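Local structure of lovastatin nonaketide synthase mokA (Monascus pilosus, 6AD3) at residues F314-R319 with M509-P514; Q329-A334 with S505-F510. The protein carries out, as an iterative type I polyketide synthase, the nine-step assembly of the lovastatin (monacolin K) nonaketide, and is represented here by its condensation domain. The protein carries 1 engineered substitution. All coordinates share one frame; numbering follows the deposited sequence.

Contact 1: residues F314-R319 with M509-P514; sequences FRIRER and MFSMNP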
ATOM      1  N   PHE A 314      13.119  -9.997  17.901  1.00 17.67           N
ATOM      2  CA  PHE A 314      12.764 -10.770  19.100  1.00 19.26           C
ATOM      3  C   PHE A 314      12.499  -9.859  20.286  1.00 19.01           C
ATOM      4  O   PHE A 314      11.490 -10.030  20.997  1.00 19.61           O
ATOM      5  CB  PHE A 314      13.865 -11.793  19.413  1.00 19.45           C
ATOM      6  CG  PHE A 314      13.697 -12.482  20.754  1.00 19.84           C
ATOM      7  CD1 PHE A 314      12.822 -13.547  20.885  1.00 25.96           C
ATOM      8  CD2 PHE A 314      14.327 -11.998  21.863  1.00 22.10           C
ATOM      9  CE1 PHE A 314      12.641 -14.157  22.111  1.00 32.36           C
ATOM     10  CE2 PHE A 314      14.180 -12.617  23.093  1.00 27.84           C
ATOM     11  CZ  PHE A 314      13.347 -13.708  23.208  1.00 27.00           C
ATOM     12  N   ARG A 315      13.394  -8.902  20.553  1.00 18.20           N
ATOM     13  CA  ARG A 315      13.199  -7.981  21.657  1.00 19.94           C
ATOM     14  C   ARG A 315      11.934  -7.156  21.469  1.00 17.71           C
ATOM     15  O   ARG A 315      11.228  -6.850  22.426  1.00 19.28           O
ATOM     16  CB  ARG A 315      14.404  -7.047  21.817  1.00 20.74           C
ATOM     17  CG  ARG A 315      15.643  -7.768  22.309  1.00 23.52           C
ATOM     18  CD  ARG A 315      16.756  -6.827  22.730  1.00 24.74           C
ATOM     19  NE  ARG A 315      17.967  -7.624  22.906  1.00 30.61           N
ATOM     20  CZ  ARG A 315      18.894  -7.775  21.971  1.00 33.59           C
ATOM     21  NH1 ARG A 315      18.950  -6.898  20.964  1.00 25.23           N
ATOM     22  NH2 ARG A 315      19.870  -8.676  22.141  1.00 32.14           N
ATOM     23  N   ILE A 316      11.666  -6.768  20.243  1.00 17.19           N
ATOM     24  CA  ILE A 316      10.458  -6.034  19.985  1.00 18.47           C
ATOM     25  C   ILE A 316       9.203  -6.880  20.287  1.00 16.78           C
ATOM     26  O   ILE A 316       8.267  -6.401  20.911  1.00 18.39           O
ATOM     27  CB  ILE A 316      10.458  -5.487  18.550  1.00 17.04           C
ATOM     28  CG1 ILE A 316      11.487  -4.357  18.451  1.00 18.76           C
ATOM     29  CG2 ILE A 316       9.063  -4.960  18.172  1.00 18.69           C
ATOM     30  CD1 ILE A 316      11.734  -3.902  17.007  1.00 18.07           C
ATOM     31  N   ARG A 317       9.207  -8.149  19.927  1.00 19.25           N
ATOM     32  CA  ARG A 317       8.057  -8.996  20.261  1.00 20.13           C
ATOM     33  C   ARG A 317       7.905  -9.118  21.760  1.00 21.34           C
ATOM     34  O   ARG A 317       6.799  -9.017  22.283  1.00 20.07           O
ATOM     35  CB  ARG A 317       8.174 -10.385  19.629  1.00 21.03           C
ATOM     36  CG  ARG A 317       8.099 -10.363  18.109  1.00 26.31           C
ATOM     37  CD  ARG A 317       7.890 -11.760  17.517  1.00 26.33           C
ATOM     38  NE  ARG A 317       8.922 -12.704  17.918  1.00 26.74           N
ATOM     39  CZ  ARG A 317      10.104 -12.811  17.322  1.00 33.30           C
ATOM     40  NH1 ARG A 317      10.379 -12.067  16.270  1.00 30.88           N
ATOM     41  NH2 ARG A 317      10.984 -13.704  17.752  1.00 36.23           N
ATOM     42  N   GLU A 318       9.023  -9.283  22.464  1.00 20.53           N
ATOM     43  CA  GLU A 318       8.978  -9.457  23.939  1.00 20.68           C
ATOM     44  C   GLU A 318       8.446  -8.220  24.629  1.00 20.23           C
ATOM     45  O   GLU A 318       7.574  -8.308  25.494  1.00 21.83           O
ATOM     46  CB  GLU A 318      10.361  -9.822  24.505  1.00 23.75           C
ATOM     47  CG  GLU A 318      10.876 -11.128  23.951  1.00 29.78           C
ATOM     48  CD  GLU A 318       9.872 -12.267  24.124  1.00 35.73           C
ATOM     49  OE1 GLU A 318       9.175 -12.643  23.132  1.00 48.84           O
ATOM     50  OE2 GLU A 318       9.695 -12.686  25.269  1.00 38.97           O
ATOM     51  N   ARG A 319       9.045  -7.069  24.333  1.00 19.18           N
ATOM     52  CA  ARG A 319       8.699  -5.825  25.015  1.00 22.16           C
ATOM     53  C   ARG A 319       7.265  -5.348  24.609  1.00 18.46           C
ATOM     54  O   ARG A 319       6.547  -4.847  25.433  1.00 17.80           O
ATOM     55  CB  ARG A 319       9.758  -4.719  24.743  1.00 24.12           C
ATOM     56  CG  ARG A 319      11.239  -5.045  25.134  1.00 28.23           C
ATOM     57  CD  ARG A 319      11.449  -5.891  26.387  1.00 33.05           C
ATOM     58  NE  ARG A 319      11.235  -5.131  27.631  1.00 35.04           N
ATOM     59  CZ  ARG A 319      12.184  -4.512  28.324  1.00 30.85           C
ATOM     60  NH1 ARG A 319      13.470  -4.520  27.930  1.00 26.78           N
ATOM     61  NH2 ARG A 319      11.828  -3.779  29.363  1.00 32.71           N
ATOM     62  N   MET A 509      17.693   0.470  20.074  1.00 19.97           N
ATOM     63  CA  MET A 509      17.904   1.110  21.369  1.00 22.96           C
ATOM     64  C   MET A 509      16.661   0.986  22.258  1.00 22.38           C
ATOM     65  O   MET A 509      16.752   0.611  23.433  1.00 20.88           O
ATOM     66  CB  MET A 509      18.307   2.574  21.155  1.00 23.74           C
ATOM     67  CG  MET A 509      18.408   3.407  22.390  1.00 29.88           C
ATOM     68  SD  MET A 509      18.822   5.153  22.016  1.00 33.22           S
ATOM     69  CE  MET A 509      17.276   5.724  21.291  1.00 34.70           C
ATOM     70  N   PHE A 510      15.495   1.279  21.710  1.00 20.18           N
ATOM     71  CA  PHE A 510      14.272   1.244  22.513  1.00 20.26           C
ATOM     72  C   PHE A 510      13.851  -0.172  22.888  1.00 19.19           C
ATOM     73  O   PHE A 510      13.207  -0.371  23.938  1.00 19.30           O
ATOM     74  CB  PHE A 510      13.108   1.985  21.822  1.00 21.05           C
ATOM     75  CG  PHE A 510      13.251   3.485  21.828  1.00 23.79           C
ATOM     76  CD1 PHE A 510      13.617   4.158  22.973  1.00 22.01           C
ATOM     77  CD2 PHE A 510      13.030   4.218  20.678  1.00 26.36           C
ATOM     78  CE1 PHE A 510      13.719   5.534  22.993  1.00 26.60           C
ATOM     79  CE2 PHE A 510      13.146   5.610  20.688  1.00 28.19           C
ATOM     80  CZ  PHE A 510      13.513   6.263  21.831  1.00 26.70           C
ATOM     81  N   SER A 511      14.142  -1.146  22.020  1.00 17.73           N
ATOM     82  CA  SER A 511      13.764  -2.488  22.284  1.00 18.75           C
ATOM     83  C   SER A 511      14.722  -3.096  23.320  1.00 20.82           C
ATOM     84  O   SER A 511      14.321  -3.954  24.078  1.00 20.26           O
ATOM     85  CB  SER A 511      13.713  -3.324  21.000  1.00 20.48           C
ATOM     86  OG  SER A 511      15.005  -3.602  20.480  1.00 20.36           O
ATOM     87  N   MET A 512      15.946  -2.565  23.388  1.00 18.44           N
ATOM     88  CA  MET A 512      16.901  -2.918  24.480  1.00 22.60           C
ATOM     89  C   MET A 512      16.452  -2.277  25.804  1.00 21.26           C
ATOM     90  O   MET A 512      16.523  -2.890  26.856  1.00 20.53           O
ATOM     91  CB  MET A 512      18.291  -2.427  24.099  1.00 25.22           C
ATOM     92  CG  MET A 512      19.411  -2.848  25.016  1.00 29.60           C
ATOM     93  SD  MET A 512      19.728  -4.622  24.931  1.00 35.69           S
ATOM     94  CE  MET A 512      20.475  -4.726  23.301  1.00 30.97           C
ATOM     95  N   ASN A 513      15.968  -1.044  25.743  1.00 19.98           N
ATOM     96  CA  ASN A 513      15.625  -0.290  26.944  1.00 19.18           C
ATOM     97  C   ASN A 513      14.471   0.671  26.700  1.00 20.34           C
ATOM     98  O   ASN A 513      14.695   1.844  26.371  1.00 21.74           O
ATOM     99  CB  ASN A 513      16.843   0.505  27.410  1.00 20.73           C
ATOM    100  CG  ASN A 513      16.625   1.195  28.734  1.00 21.83           C
ATOM    101  OD1 ASN A 513      15.526   1.197  29.269  1.00 21.72           O
ATOM    102  ND2 ASN A 513      17.683   1.807  29.257  1.00 20.90           N
ATOM    103  N   PRO A 514      13.251   0.220  26.999  1.00 21.52           N
ATOM    104  CA  PRO A 514      12.035   1.029  26.831  1.00 23.24           C
ATOM    105  C   PRO A 514      11.848   2.077  27.901  1.00 22.64           C
ATOM    106  O   PRO A 514      10.917   2.857  27.833  1.00 23.82           O
ATOM    107  CB  PRO A 514      10.886   0.013  26.931  1.00 25.61           C
ATOM    108  CG  PRO A 514      11.514  -1.334  27.061  1.00 28.33           C
ATOM    109  CD  PRO A 514      12.966  -1.182  27.356  1.00 26.05           C
TER
HETATM  110  O   HOH W   1      17.663  -4.690  20.644  1.00 36.25           O
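In the C-terminal half of the condensation domain, the end of helix 495-512 and the turn after it pack against helix 310-322 through S511, M512 and P514, which meet R315, I316 and R319. I316 and S511 form the close point of the backbones, with CA atoms 5.4 Å apart, and there CG1 of I316 rests on CB of S511 at 3.5 Å. The hydroxyl of S511 sits between its own backbone N and carbonyl carbon (chi1 72°), where it hydrogen-bonds to L507 O one turn back and also reaches a water. That water donates to S511 OG at 2.9 Å and accepts from R315 NH1 at 2.6 Å, lying at the guanidinium edge and in its plane. R315 gets there with a chain extended from CG to NE, running beside M512, whose bent chain lays CE over one guanidinium face, 3.5 Å from R315 NH1. R319 folds instead, with chi2 -36° and chi3 -75°, and its guanidinium is capped on one face by a corner of the steeply inclined proline ring: P514 CG stands over the centre of that face, 3.4 Å from R319 NH2. R319 CG meanwhile lies 3.4 Å from S511 O. Both arginines thus offer a guanidinium face to carbon, and for R315 the in-plane edge is taken by the water; across these segments the polar link is water-mediated, joining R315 to a serine already tied to its own helix.

Contact 2: residues Q329-A334 with S505-F510; sequences QFYLAA and SILSMF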
ATOM      1  N   GLN A 329       2.573  -1.796  16.648  1.00 16.46           N
ATOM      2  CA  GLN A 329       2.472  -0.557  17.386  1.00 16.70           C
ATOM      3  C   GLN A 329       3.822  -0.061  17.858  1.00 17.06           C
ATOM      4  O   GLN A 329       4.055   1.126  17.881  1.00 15.15           O
ATOM      5  CB  GLN A 329       1.525  -0.705  18.543  1.00 16.72           C
ATOM      6  CG  GLN A 329       0.090  -0.883  18.094  1.00 18.26           C
ATOM      7  CD  GLN A 329      -0.778  -1.638  19.111  1.00 20.45           C
ATOM      8  OE1 GLN A 329      -0.302  -2.103  20.149  1.00 20.63           O
ATOM      9  NE2 GLN A 329      -2.007  -1.896  18.722  1.00 20.14           N
ATOM     10  N   PHE A 330       4.732  -0.990  18.131  1.00 16.00           N
ATOM     11  CA  PHE A 330       6.126  -0.642  18.472  1.00 17.09           C
ATOM     12  C   PHE A 330       6.844   0.000  17.258  1.00 14.28           C
ATOM     13  O   PHE A 330       7.449   1.098  17.358  1.00 15.47           O
ATOM     14  CB  PHE A 330       6.885  -1.920  18.929  1.00 16.63           C
ATOM     15  CG  PHE A 330       8.207  -1.639  19.650  1.00 16.72           C
ATOM     16  CD1 PHE A 330       9.304  -1.097  18.961  1.00 16.96           C
ATOM     17  CD2 PHE A 330       8.383  -2.016  20.951  1.00 17.71           C
ATOM     18  CE1 PHE A 330      10.522  -0.923  19.595  1.00 17.76           C
ATOM     19  CE2 PHE A 330       9.571  -1.801  21.588  1.00 17.64           C
ATOM     20  CZ  PHE A 330      10.641  -1.246  20.931  1.00 18.35           C
ATOM     21  N   TYR A 331       6.702  -0.618  16.088  1.00 13.96           N
ATOM     22  CA  TYR A 331       7.339  -0.090  14.906  1.00 13.66           C
ATOM     23  C   TYR A 331       6.770   1.337  14.595  1.00 14.14           C
ATOM     24  O   TYR A 331       7.508   2.243  14.192  1.00 14.27           O
ATOM     25  CB  TYR A 331       7.148  -1.054  13.731  1.00 14.58           C
ATOM     26  CG  TYR A 331       7.925  -2.325  13.860  1.00 13.89           C
ATOM     27  CD1 TYR A 331       9.307  -2.311  13.770  1.00 16.55           C
ATOM     28  CD2 TYR A 331       7.290  -3.575  14.022  1.00 15.68           C
ATOM     29  CE1 TYR A 331      10.046  -3.459  13.954  1.00 17.89           C
ATOM     30  CE2 TYR A 331       8.032  -4.743  14.160  1.00 17.29           C
ATOM     31  CZ  TYR A 331       9.424  -4.676  14.062  1.00 17.42           C
ATOM     32  OH  TYR A 331      10.235  -5.795  14.238  1.00 15.69           O
ATOM     33  N   LEU A 332       5.457   1.507  14.779  1.00 14.13           N
ATOM     34  CA  LEU A 332       4.790   2.779  14.469  1.00 13.07           C
ATOM     35  C   LEU A 332       5.243   3.851  15.464  1.00 16.01           C
ATOM     36  O   LEU A 332       5.601   4.955  15.087  1.00 14.95           O
ATOM     37  CB  LEU A 332       3.282   2.598  14.546  1.00 14.97           C
ATOM     38  CG  LEU A 332       2.496   3.925  14.483  1.00 14.18           C
ATOM     39  CD1 LEU A 332       2.730   4.656  13.177  1.00 14.66           C
ATOM     40  CD2 LEU A 332       1.025   3.654  14.674  1.00 16.17           C
ATOM     41  N   ALA A 333       5.280   3.486  16.737  1.00 15.85           N
ATOM     42  CA  ALA A 333       5.714   4.407  17.750  1.00 14.66           C
ATOM     43  C   ALA A 333       7.147   4.871  17.527  1.00 14.37           C
ATOM     44  O   ALA A 333       7.438   6.034  17.689  1.00 14.27           O
ATOM     45  CB  ALA A 333       5.542   3.792  19.162  1.00 16.00           C
ATOM     46  N   ALA A 334       8.037   3.946  17.167  1.00 14.18           N
ATOM     47  CA  ALA A 334       9.403   4.262  16.930  1.00 16.10           C
ATOM     48  C   ALA A 334       9.560   5.146  15.665  1.00 15.82           C
ATOM     49  O   ALA A 334      10.375   6.069  15.625  1.00 14.98           O
ATOM     50  CB  ALA A 334      10.210   2.974  16.821  1.00 17.82           C
ATOM     51  N   SER A 505      18.596   1.785  14.195  1.00 18.74           N
ATOM     52  CA  SER A 505      19.247   2.174  15.460  1.00 20.91           C
ATOM     53  C   SER A 505      18.254   2.466  16.582  1.00 18.97           C
ATOM     54  O   SER A 505      18.423   2.014  17.740  1.00 20.30           O
ATOM     55  CB  SER A 505      20.218   3.356  15.231  1.00 23.12           C
ATOM     56  OG  SER A 505      21.322   2.942  14.417  1.00 28.02           O
ATOM     57  N   ILE A 506      17.210   3.200  16.270  1.00 17.74           N
ATOM     58  CA  ILE A 506      16.245   3.599  17.277  1.00 18.89           C
ATOM     59  C   ILE A 506      15.408   2.405  17.743  1.00 18.47           C
ATOM     60  O   ILE A 506      15.110   2.287  18.929  1.00 18.42           O
ATOM     61  CB  ILE A 506      15.370   4.823  16.794  1.00 20.82           C
ATOM     62  CG1 ILE A 506      15.280   5.869  17.903  1.00 23.60           C
ATOM     63  CG2 ILE A 506      14.004   4.402  16.332  1.00 20.89           C
ATOM     64  CD1 ILE A 506      14.361   7.052  17.595  1.00 29.30           C
ATOM     65  N   LEU A 507      15.109   1.467  16.834  1.00 16.21           N
ATOM     66  CA  LEU A 507      14.429   0.227  17.201  1.00 17.18           C
ATOM     67  C   LEU A 507      15.306  -0.611  18.095  1.00 17.85           C
ATOM     68  O   LEU A 507      14.854  -1.143  19.095  1.00 17.09           O
ATOM     69  CB  LEU A 507      14.121  -0.621  15.963  1.00 18.21           C
ATOM     70  CG  LEU A 507      13.025  -0.085  15.031  1.00 15.78           C
ATOM     71  CD1 LEU A 507      13.047  -0.904  13.737  1.00 17.01           C
ATOM     72  CD2 LEU A 507      11.654  -0.147  15.674  1.00 16.42           C
ATOM     73  N   SER A 508      16.589  -0.658  17.780  1.00 18.96           N
ATOM     74  CA  SER A 508      17.489  -1.457  18.573  1.00 19.94           C
ATOM     75  C   SER A 508      17.606  -0.854  19.992  1.00 22.53           C
ATOM     76  O   SER A 508      17.599  -1.577  21.004  1.00 22.37           O
ATOM     77  CB  SER A 508      18.860  -1.526  17.898  1.00 22.70           C
ATOM     78  OG  SER A 508      19.741  -2.289  18.726  1.00 27.23           O
ATOM     79  N   MET A 509      17.693   0.470  20.074  1.00 19.97           N
ATOM     80  CA  MET A 509      17.904   1.110  21.369  1.00 22.96           C
ATOM     81  C   MET A 509      16.661   0.986  22.258  1.00 22.38           C
ATOM     82  O   MET A 509      16.752   0.611  23.433  1.00 20.88           O
ATOM     83  CB  MET A 509      18.307   2.574  21.155  1.00 23.74           C
ATOM     84  CG  MET A 509      18.408   3.407  22.390  1.00 29.88           C
ATOM     85  SD  MET A 509      18.822   5.153  22.016  1.00 33.22           S
ATOM     86  CE  MET A 509      17.276   5.724  21.291  1.00 34.70           C
ATOM     87  N   PHE A 510      15.495   1.279  21.710  1.00 20.18           N
ATOM     88  CA  PHE A 510      14.272   1.244  22.513  1.00 20.26           C
ATOM     89  C   PHE A 510      13.851  -0.172  22.888  1.00 19.19           C
ATOM     90  O   PHE A 510      13.207  -0.371  23.938  1.00 19.30           O
ATOM     91  CB  PHE A 510      13.108   1.985  21.822  1.00 21.05           C
ATOM     92  CG  PHE A 510      13.251   3.485  21.828  1.00 23.79           C
ATOM     93  CD1 PHE A 510      13.617   4.158  22.973  1.00 22.01           C
ATOM     94  CD2 PHE A 510      13.030   4.218  20.678  1.00 26.36           C
ATOM     95  CE1 PHE A 510      13.719   5.534  22.993  1.00 26.60           C
ATOM     96  CE2 PHE A 510      13.146   5.610  20.688  1.00 28.19           C
ATOM     97  CZ  PHE A 510      13.513   6.263  21.831  1.00 26.70           C
TER
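Helices 329-334 and 505-510 cross steeply, their N-to-C directions 118° apart and their axes 10.3 Å from each other at closest approach. The backbones come nearest at A334 and L507, whose CA atoms are 6.5 Å apart, with the small alanine side chain facing the other helix. L507 fills the crossing: its CG is anti to the carbonyl carbon (chi1 -71°), and the branched end reaches A334, Y331 and F330. The CD2 methyl lies 3.6 Å from A334 CB and 3.7 Å from Y331 CD1, while the other methyl, L507 CD1, meets the edge of the tyrosine ring in its plane, 3.9 Å from Y331 CE1. F330, with CG anti to its backbone N (chi1 -165°), slides past L507 in the opposite direction and presents its ring edge to the partner helix; F330 CZ stops 3.9 Å from F510 C. I506 flanks the alanine, its CG2 being 4.1 Å from A334 CB. All six touching residues are buried, and their side chains meet through carbon alone. Around this core, F386 at the start of helix 386-401 stacks on F510 and meets the F330 ring at an inclined angle, while I316 of helix 310-322 touches F330, Y331 and L507. Y331 also packs on P480, in the loop leading into strand 481-487, and its backbone O accepts a hydrogen bond from Y503 OH within helix 495-512.

Overall arrangement
Contacts 1 and 2 have centres 8 Å apart and share helix 495-512, with M509 and F510 belonging to both. Helices 310-322 and 327-343 follow one another in the chain, and the C-terminal helix returns some 170 to 190 residues later to pack against both. The two contacts merge directly: I316 CD1 lies 3.5 Å from Y331 CE1, and S511 CA is 3.6 Å from F330 CZ. From contact 2 to contact 1 the interface passes from a buried apolar core to a partly exposed, arginine-rich end. Together they join the last helix of the chain to the helices following strand 301-307, within the C-terminal half of the condensation domain.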